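Side-chain contacts in ribonucleoside triphosphate reductase (Lactobacillus leichmannii, PDB 1L1L), which reduces ribonucleoside triphosphates to the corresponding 2'-deoxyribonucleoside triphosphates, acting as an allosterically regulated, B12-dependent (class II) monomer: residues Y218-T223 / V228-L233; L186-T191 / P276-L281; V204-L209 / D253-R258. All coordinates share one frame; numbering follows the deposited sequence.

How the contacts relate
All three contacts belong to one small alpha-beta unit, in the insertion region of this B12-dependent reductase, built on the parallel sheet ordered 183-187, 249-253, 216-219. Contacts 1 and 2 are core: each lays largely apolar side chains from the end of an outer strand and the loop after it against a helix, 224-236 in contact 1 and 275-289 in contact 2, with no hydrogen bond across either. The two helices also touch each other, through Asn231 and Leu281. Contact 3 joins two loops, one leaving the central strand 249-253 and one following helix 195-200. It is partly buried, buries much less surface, and is polar, bringing together a lysine, a serine and an aspartate. Its centre is about 6 Å from that of contact 2.

Contact 1 (Y218-T223 / V228-L233); sequences YRLPDT and VLANAL
Strand 216-219 and helix 224-236 are the first two elements of a beta-alpha-beta unit completed by strand 249-253, and this contact folds the end of the strand and the loop after it back onto the helix. Tyr218 does most of the work. With CG anti to the backbone N (chi1 -180°), its ring reaches along the helix surface and turns an edge to the backbone at Ala230: CE1 is 3.9 Å from Ala230 N, and Ala230 CA lies in the ring plane. The hydroxyl ends the ring against an aliphatic side chain, Tyr218 OH standing 3.7 Å from Leu229 CB and equally far from Leu229 CD1. At the other end, one turn along the helix, Leu233 CD2 packs 3.7 Å from Tyr218 CB. Leu220 comes in separately and sets its branched end against the methyl of Ala230, tightest at Leu220 CD2 to Ala230 CB, 3.5 Å. Leu233 also rests on Leu250 and Leu252 of the central strand 249-253, while Leu220 touches Leu277 of helix 275-289. Farther round, Val228 and Ala232 turn to helix 148-158, which places helix 224-236 between that helix and the sheet.

Contact 2 (L186-T191 / P276-L281); sequences LVVDET and PLISML
Leu186 and Ile278 lie alongside each other, their side chains running in opposite directions, one reaching out from the strand and the other back from the helix. The CD1 branch of Leu186 comes in beside the stem of Ile278, about 3.7 Å from Ile278 CB. Its approach to the CG2 methyl of the same isoleucine is modelled shorter than two carbons can sit, so the exact position of Leu186 CD1, and with it the distance to CB, is doubtful. The other branch of Leu186 serves the next turn of the helix: CD2 meets Leu281 CD1 at 3.9 Å, the two leucines crossing at a slant. One strand residue thus fits between two helix residues that lie three positions apart and so point from nearly the same side of helix 275-289. With CG1 of Ile278 anti to the carbonyl carbon (chi1 -69°) and the chain extended beyond it (chi2 163°), CD1 points away from Leu186 toward Val188. That valine crosses it obliquely, its CG2 methyl 4.1 Å from Ile278 CD1. Val187, between the two contact residues, points to the opposite side of the sheet and packs on Ile251 and Leu209. All four touching residues are buried, and their side-chain contacts are all between carbons. Leu186 and Leu281 both continue onto Leu252 of the central strand, and Leu281 also reaches Asn231 and Leu234 of helix 224-236, while Ser198 of helix 195-200 touches both Val188 and Ile278. Alternate residues at and just past the end of a strand, packed against a helix on one face of a parallel sheet, are characteristic of a layered alpha-beta fold; here helix 275-289 covers the edge strand 183-187.

Contact 3 (V204-L209 / D253-R258); sequences VGKNEL and DLSDIR
Lys206 lays the end of its long side chain over the hydroxyl of Ser255. The overlap is carried by CE, 4.0 Å from Ser255 OG. Lys206 NZ is modelled 3.6 Å from Ser255 OG, not as a hydrogen bond, but NZ sits too close to another atom of the model, so its distances are less sure. The bend of the lysine chain at chi2 and chi3 (chi3 -71°) brings the amino end toward 253-258. Beside the serine, Asp253 turns OD2 the same way, about 4.5 Å from Lys206 NZ; the opposite charges probably attract, but the separation exceeds a salt bridge. The loop side is more firmly built. Asp253 OD1 takes two bonds from Ser255: its backbone N at 2.9 Å, with an N-H to acceptor angle of 149°, and its OG at 2.6 Å, which meets the syn lone pair. OG in turn accepts from the backbone N of Asp189, linking the loop to the chain after strand 183-187. Asp253 has further partners in Arg219, a salt bridge to OD1, and Tyr217, whose hydroxyl bonds OD2, and these should help fix its carboxylate. An aspartate whose carboxylate accepts the N-H two residues on forms an Asx turn; this one marks the exit from the central strand, 249-253, of a parallel sheet, with the end of Lys206 lying loosely over it.

Contact 1 (Y218-T223 / V228-L233)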
loop_
_atom_site.group_PDB
_atom_site.type_symbol
_atom_site.label_atom_id
_atom_site.label_comp_id
_atom_site.label_asym_id
_atom_site.label_seq_id
_atom_site.Cartn_x
_atom_site.Cartn_y
_atom_site.Cartn_z
ATOM N N TYR A 218 -9.108 -31.183 11.747
ATOM C CA TYR A 218 -7.943 -30.661 11.038
ATOM C C TYR A 218 -6.875 -30.137 11.996
ATOM O O TYR A 218 -7.134 -29.269 12.836
ATOM C CB TYR A 218 -8.362 -29.539 10.081
ATOM C CG TYR A 218 -7.216 -28.930 9.283
ATOM C CD1 TYR A 218 -7.175 -27.560 9.026
ATOM C CD2 TYR A 218 -6.181 -29.725 8.780
ATOM C CE1 TYR A 218 -6.130 -26.991 8.288
ATOM C CE2 TYR A 218 -5.131 -29.167 8.041
ATOM C CZ TYR A 218 -5.113 -27.801 7.801
ATOM O OH TYR A 218 -4.081 -27.238 7.084
ATOM N N ARG A 219 -5.671 -30.679 11.859
ATOM C CA ARG A 219 -4.528 -30.286 12.671
ATOM C C ARG A 219 -3.791 -29.228 11.855
ATOM O O ARG A 219 -3.259 -29.531 10.787
ATOM C CB ARG A 219 -3.628 -31.509 12.908
ATOM C CG ARG A 219 -2.187 -31.183 13.263
ATOM C CD ARG A 219 -2.072 -30.559 14.636
ATOM N NE ARG A 219 -2.022 -31.557 15.696
ATOM C CZ ARG A 219 -1.906 -31.255 16.982
ATOM N NH1 ARG A 219 -1.830 -29.985 17.357
ATOM N NH2 ARG A 219 -1.859 -32.216 17.898
ATOM N N LEU A 220 -3.764 -27.991 12.344
ATOM C CA LEU A 220 -3.112 -26.917 11.604
ATOM C C LEU A 220 -1.594 -26.905 11.614
ATOM O O LEU A 220 -0.963 -26.898 12.670
ATOM C CB LEU A 220 -3.585 -25.545 12.091
ATOM C CG LEU A 220 -4.876 -24.997 11.483
ATOM C CD1 LEU A 220 -6.039 -25.855 11.918
ATOM C CD2 LEU A 220 -5.068 -23.551 11.914
ATOM N N PRO A 221 -0.986 -26.934 10.426
ATOM C CA PRO A 221 0.474 -26.897 10.429
ATOM C C PRO A 221 0.808 -25.489 10.897
ATOM O O PRO A 221 0.093 -24.541 10.570
ATOM C CB PRO A 221 0.831 -27.150 8.965
ATOM C CG PRO A 221 -0.413 -26.740 8.207
ATOM C CD PRO A 221 -1.515 -27.223 9.083
ATOM N N ASP A 222 1.853 -25.347 11.699
ATOM C CA ASP A 222 2.236 -24.034 12.196
ATOM C C ASP A 222 2.852 -23.177 11.086
ATOM O O ASP A 222 4.018 -22.793 11.156
ATOM C CB ASP A 222 3.204 -24.208 13.364
ATOM C CG ASP A 222 3.793 -22.901 13.846
ATOM O OD1 ASP A 222 3.154 -21.841 13.666
ATOM O OD2 ASP A 222 4.902 -22.942 14.426
ATOM N N THR A 223 2.051 -22.872 10.068
ATOM C CA THR A 223 2.500 -22.068 8.931
ATOM C C THR A 223 1.394 -21.141 8.432
ATOM O O THR A 223 0.219 -21.346 8.747
ATOM C CB THR A 223 2.903 -22.960 7.747
ATOM O OG1 THR A 223 1.738 -23.632 7.245
ATOM C CG2 THR A 223 3.936 -24.003 8.184
ATOM N N VAL A 228 -4.554 -20.173 6.445
ATOM C CA VAL A 228 -5.414 -19.985 5.283
ATOM C C VAL A 228 -6.318 -21.202 5.041
ATOM O O VAL A 228 -7.535 -21.058 4.908
ATOM C CB VAL A 228 -4.585 -19.718 3.997
ATOM C CG1 VAL A 228 -5.512 -19.645 2.779
ATOM C CG2 VAL A 228 -3.803 -18.401 4.143
ATOM N N LEU A 229 -5.718 -22.390 4.988
ATOM C CA LEU A 229 -6.468 -23.626 4.764
ATOM C C LEU A 229 -7.541 -23.874 5.833
ATOM O O LEU A 229 -8.610 -24.415 5.529
ATOM C CB LEU A 229 -5.503 -24.823 4.695
ATOM C CG LEU A 229 -4.511 -24.805 3.525
ATOM C CD1 LEU A 229 -3.585 -26.006 3.600
ATOM C CD2 LEU A 229 -5.267 -24.790 2.211
ATOM N N ALA A 230 -7.261 -23.469 7.071
ATOM C CA ALA A 230 -8.204 -23.657 8.175
ATOM C C ALA A 230 -9.435 -22.755 8.035
ATOM O O ALA A 230 -10.553 -23.127 8.425
ATOM C CB ALA A 230 -7.519 -23.385 9.484
ATOM N N ASN A 231 -9.232 -21.561 7.497
ATOM C CA ASN A 231 -10.346 -20.643 7.299
ATOM C C ASN A 231 -11.082 -21.104 6.046
ATOM O O ASN A 231 -12.308 -20.995 5.958
ATOM C CB ASN A 231 -9.836 -19.206 7.125
ATOM C CG ASN A 231 -10.957 -18.214 6.871
ATOM O OD1 ASN A 231 -11.842 -18.030 7.708
ATOM N ND2 ASN A 231 -10.922 -17.568 5.712
ATOM N N ALA A 232 -10.326 -21.637 5.085
ATOM C CA ALA A 232 -10.900 -22.129 3.832
ATOM C C ALA A 232 -11.820 -23.323 4.091
ATOM O O ALA A 232 -12.893 -23.445 3.482
ATOM C CB ALA A 232 -9.789 -22.527 2.857
ATOM N N LEU A 233 -11.386 -24.196 4.998
ATOM C CA LEU A 233 -12.155 -25.380 5.375
ATOM C C LEU A 233 -13.449 -24.940 6.061
ATOM O O LEU A 233 -14.541 -25.364 5.676
ATOM C CB LEU A 233 -11.329 -26.258 6.328
ATOM C CG LEU A 233 -12.029 -27.472 6.952
ATOM C CD1 LEU A 233 -12.549 -28.382 5.851
ATOM C CD2 LEU A 233 -11.052 -28.216 7.873
#

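Contact 2 (L186-T191 / P276-L281)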
loop_
_atom_site.group_PDB
_atom_site.type_symbol
_atom_site.label_atom_id
_atom_site.label_comp_id
_atom_site.label_asym_id
_atom_site.label_seq_id
_atom_site.Cartn_x
_atom_site.Cartn_y
_atom_site.Cartn_z
ATOM N N LEU A 186 -12.576 -25.010 18.662
ATOM C CA LEU A 186 -11.174 -24.696 18.427
ATOM C C LEU A 186 -10.388 -25.276 19.595
ATOM O O LEU A 186 -10.583 -24.880 20.749
ATOM C CB LEU A 186 -10.971 -23.178 18.341
ATOM C CG LEU A 186 -11.818 -22.468 17.276
ATOM C CD1 LEU A 186 -11.501 -20.985 17.260
ATOM C CD2 LEU A 186 -11.546 -23.087 15.915
ATOM N N VAL A 187 -9.502 -26.217 19.282
ATOM C CA VAL A 187 -8.699 -26.883 20.295
ATOM C C VAL A 187 -7.285 -26.347 20.416
ATOM O O VAL A 187 -6.594 -26.144 19.419
ATOM C CB VAL A 187 -8.586 -28.395 20.016
ATOM C CG1 VAL A 187 -7.942 -29.090 21.202
ATOM C CG2 VAL A 187 -9.945 -28.974 19.720
ATOM N N VAL A 188 -6.872 -26.121 21.655
ATOM C CA VAL A 188 -5.526 -25.664 21.971
ATOM C C VAL A 188 -5.132 -26.407 23.240
ATOM O O VAL A 188 -5.457 -25.989 24.352
ATOM C CB VAL A 188 -5.461 -24.144 22.219
ATOM C CG1 VAL A 188 -4.125 -23.780 22.855
ATOM C CG2 VAL A 188 -5.621 -23.395 20.895
ATOM N N ASP A 189 -4.441 -27.523 23.047
ATOM C CA ASP A 189 -3.989 -28.381 24.136
ATOM C C ASP A 189 -3.495 -27.647 25.373
ATOM O O ASP A 189 -2.873 -26.591 25.278
ATOM C CB ASP A 189 -2.892 -29.318 23.624
ATOM C CG ASP A 189 -2.353 -30.232 24.705
ATOM O OD1 ASP A 189 -3.131 -30.637 25.593
ATOM O OD2 ASP A 189 -1.152 -30.558 24.658
ATOM N N GLU A 190 -3.780 -28.229 26.538
ATOM C CA GLU A 190 -3.372 -27.661 27.822
ATOM C C GLU A 190 -1.857 -27.436 27.852
ATOM O O GLU A 190 -1.357 -26.586 28.592
ATOM C CB GLU A 190 -3.747 -28.609 28.970
ATOM C CG GLU A 190 -5.242 -28.818 29.243
ATOM C CD GLU A 190 -5.998 -29.520 28.117
ATOM O OE1 GLU A 190 -5.368 -30.218 27.289
ATOM O OE2 GLU A 190 -7.240 -29.386 28.075
ATOM N N THR A 191 -1.134 -28.199 27.035
ATOM C CA THR A 191 0.323 -28.114 26.987
ATOM C C THR A 191 0.877 -26.885 26.273
ATOM O O THR A 191 1.958 -26.399 26.615
ATOM C CB THR A 191 0.930 -29.372 26.320
ATOM O OG1 THR A 191 2.147 -29.713 26.992
ATOM C CG2 THR A 191 1.240 -29.117 24.827
ATOM N N PRO A 276 -5.613 -14.454 17.968
ATOM C CA PRO A 276 -6.363 -13.704 16.952
ATOM C C PRO A 276 -7.031 -14.610 15.922
ATOM O O PRO A 276 -8.098 -14.275 15.391
ATOM C CB PRO A 276 -5.301 -12.786 16.334
ATOM C CG PRO A 276 -4.012 -13.537 16.573
ATOM C CD PRO A 276 -4.200 -14.052 17.979
ATOM N N LEU A 277 -6.408 -15.755 15.641
ATOM C CA LEU A 277 -6.972 -16.700 14.680
ATOM C C LEU A 277 -8.241 -17.349 15.234
ATOM O O LEU A 277 -9.192 -17.604 14.499
ATOM C CB LEU A 277 -5.958 -17.799 14.338
ATOM C CG LEU A 277 -6.471 -18.891 13.396
ATOM C CD1 LEU A 277 -6.860 -18.273 12.062
ATOM C CD2 LEU A 277 -5.402 -19.970 13.207
ATOM N N ILE A 278 -8.242 -17.621 16.535
ATOM C CA ILE A 278 -9.394 -18.250 17.183
ATOM C C ILE A 278 -10.626 -17.354 17.032
ATOM O O ILE A 278 -11.646 -17.779 16.497
ATOM C CB ILE A 278 -9.094 -18.517 18.678
ATOM C CG1 ILE A 278 -8.030 -19.620 18.785
ATOM C CG2 ILE A 278 -10.369 -18.922 19.425
ATOM C CD1 ILE A 278 -7.353 -19.706 20.116
ATOM N N SER A 279 -10.505 -16.115 17.488
ATOM C CA SER A 279 -11.591 -15.137 17.398
ATOM C C SER A 279 -12.092 -15.004 15.961
ATOM O O SER A 279 -13.305 -15.018 15.697
ATOM C CB SER A 279 -11.105 -13.776 17.883
ATOM O OG SER A 279 -10.498 -13.880 19.158
ATOM N N MET A 280 -11.155 -14.873 15.024
ATOM C CA MET A 280 -11.512 -14.730 13.621
ATOM C C MET A 280 -12.349 -15.905 13.126
ATOM O O MET A 280 -13.345 -15.714 12.433
ATOM C CB MET A 280 -10.250 -14.616 12.765
ATOM C CG MET A 280 -10.513 -14.346 11.298
ATOM S SD MET A 280 -9.139 -14.923 10.254
ATOM C CE MET A 280 -9.781 -16.499 9.716
ATOM N N LEU A 281 -11.948 -17.125 13.470
ATOM C CA LEU A 281 -12.684 -18.303 13.030
ATOM C C LEU A 281 -14.066 -18.359 13.683
ATOM O O LEU A 281 -15.041 -18.764 13.050
ATOM C CB LEU A 281 -11.910 -19.576 13.368
ATOM C CG LEU A 281 -10.631 -19.785 12.554
ATOM C CD1 LEU A 281 -9.781 -20.862 13.225
ATOM C CD2 LEU A 281 -10.977 -20.162 11.116
#

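Contact 3 (V204-L209 / D253-R258)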
loop_
_atom_site.group_PDB
_atom_site.type_symbol
_atom_site.label_atom_id
_atom_site.label_comp_id
_atom_site.label_asym_id
_atom_site.label_seq_id
_atom_site.Cartn_x
_atom_site.Cartn_y
_atom_site.Cartn_z
ATOM N N VAL A 204 -11.038 -24.537 23.475
ATOM C CA VAL A 204 -11.208 -25.492 24.568
ATOM C C VAL A 204 -10.011 -26.423 24.713
ATOM O O VAL A 204 -9.358 -26.781 23.728
ATOM C CB VAL A 204 -12.474 -26.362 24.379
ATOM C CG1 VAL A 204 -13.717 -25.497 24.481
ATOM C CG2 VAL A 204 -12.432 -27.071 23.038
ATOM N N GLY A 205 -9.721 -26.804 25.951
ATOM C CA GLY A 205 -8.618 -27.708 26.195
ATOM C C GLY A 205 -8.932 -29.049 25.565
ATOM O O GLY A 205 -10.068 -29.309 25.164
ATOM N N LYS A 206 -7.925 -29.907 25.472
ATOM C CA LYS A 206 -8.102 -31.225 24.884
ATOM C C LYS A 206 -9.089 -32.038 25.734
ATOM O O LYS A 206 -9.757 -32.948 25.236
ATOM C CB LYS A 206 -6.739 -31.922 24.795
ATOM C CG LYS A 206 -6.590 -32.883 23.626
ATOM C CD LYS A 206 -5.139 -32.939 23.137
ATOM C CE LYS A 206 -4.742 -31.642 22.434
ATOM N NZ LYS A 206 -3.320 -31.638 21.970
ATOM N N ASN A 207 -9.188 -31.689 27.014
ATOM C CA ASN A 207 -10.091 -32.375 27.930
ATOM C C ASN A 207 -11.553 -31.990 27.690
ATOM O O ASN A 207 -12.426 -32.859 27.619
ATOM C CB ASN A 207 -9.701 -32.063 29.372
ATOM N N GLU A 208 -11.809 -30.689 27.554
ATOM C CA GLU A 208 -13.161 -30.166 27.332
ATOM C C GLU A 208 -13.726 -30.502 25.955
ATOM O O GLU A 208 -14.935 -30.412 25.734
ATOM C CB GLU A 208 -13.167 -28.644 27.490
ATOM C CG GLU A 208 -12.147 -28.116 28.477
ATOM C CD GLU A 208 -12.329 -28.695 29.858
ATOM O OE1 GLU A 208 -13.412 -28.487 30.445
ATOM O OE2 GLU A 208 -11.392 -29.357 30.354
ATOM N N LEU A 209 -12.851 -30.880 25.031
ATOM C CA LEU A 209 -13.265 -31.201 23.669
ATOM C C LEU A 209 -14.340 -32.282 23.564
ATOM O O LEU A 209 -14.202 -33.381 24.108
ATOM C CB LEU A 209 -12.047 -31.616 22.834
ATOM C CG LEU A 209 -12.330 -31.932 21.361
ATOM C CD1 LEU A 209 -12.891 -30.694 20.666
ATOM C CD2 LEU A 209 -11.056 -32.393 20.679
ATOM N N ASP A 253 -7.748 -27.968 15.245
ATOM C CA ASP A 253 -6.733 -28.072 16.293
ATOM C C ASP A 253 -5.567 -27.110 16.019
ATOM O O ASP A 253 -4.839 -27.284 15.039
ATOM C CB ASP A 253 -6.205 -29.512 16.346
ATOM C CG ASP A 253 -5.460 -29.818 17.627
ATOM O OD1 ASP A 253 -4.689 -28.954 18.091
ATOM O OD2 ASP A 253 -5.631 -30.934 18.165
ATOM N N LEU A 254 -5.402 -26.105 16.880
ATOM C CA LEU A 254 -4.329 -25.113 16.729
ATOM C C LEU A 254 -3.300 -25.271 17.854
ATOM O O LEU A 254 -2.729 -24.285 18.331
ATOM C CB LEU A 254 -4.898 -23.685 16.789
ATOM C CG LEU A 254 -6.297 -23.400 16.232
ATOM C CD1 LEU A 254 -6.500 -21.891 16.171
ATOM C CD2 LEU A 254 -6.469 -24.011 14.855
ATOM N N SER A 255 -3.075 -26.506 18.287
ATOM C CA SER A 255 -2.126 -26.762 19.368
ATOM C C SER A 255 -0.682 -26.538 18.923
ATOM O O SER A 255 0.193 -26.288 19.753
ATOM C CB SER A 255 -2.287 -28.198 19.888
ATOM O OG SER A 255 -3.583 -28.413 20.435
ATOM N N ASP A 256 -0.442 -26.619 17.617
ATOM C CA ASP A 256 0.906 -26.443 17.069
ATOM C C ASP A 256 1.258 -25.014 16.704
ATOM O O ASP A 256 2.420 -24.704 16.446
ATOM C CB ASP A 256 1.100 -27.326 15.837
ATOM C CG ASP A 256 1.169 -28.797 16.187
ATOM O OD1 ASP A 256 1.735 -29.110 17.254
ATOM O OD2 ASP A 256 0.669 -29.634 15.399
ATOM N N ILE A 257 0.262 -24.135 16.670
ATOM C CA ILE A 257 0.536 -22.750 16.322
ATOM C C ILE A 257 1.511 -22.139 17.326
ATOM O O ILE A 257 1.312 -22.241 18.536
ATOM C CB ILE A 257 -0.755 -21.911 16.289
ATOM C CG1 ILE A 257 -1.770 -22.567 15.352
ATOM C CG2 ILE A 257 -0.445 -20.502 15.825
ATOM C CD1 ILE A 257 -1.237 -22.846 13.969
ATOM N N ARG A 258 2.565 -21.509 16.813
ATOM C CA ARG A 258 3.580 -20.891 17.664
ATOM C C ARG A 258 3.005 -19.756 18.501
ATOM O O ARG A 258 2.156 -18.995 18.043
ATOM C CB ARG A 258 4.738 -20.357 16.813
ATOM C CG ARG A 258 4.408 -19.089 16.046
ATOM C CD ARG A 258 5.465 -18.776 15.000
ATOM N NE ARG A 258 5.615 -19.879 14.059
ATOM C CZ ARG A 258 6.295 -19.806 12.920
ATOM N NH1 ARG A 258 6.894 -18.673 12.571
ATOM N NH2 ARG A 258 6.377 -20.867 12.132
#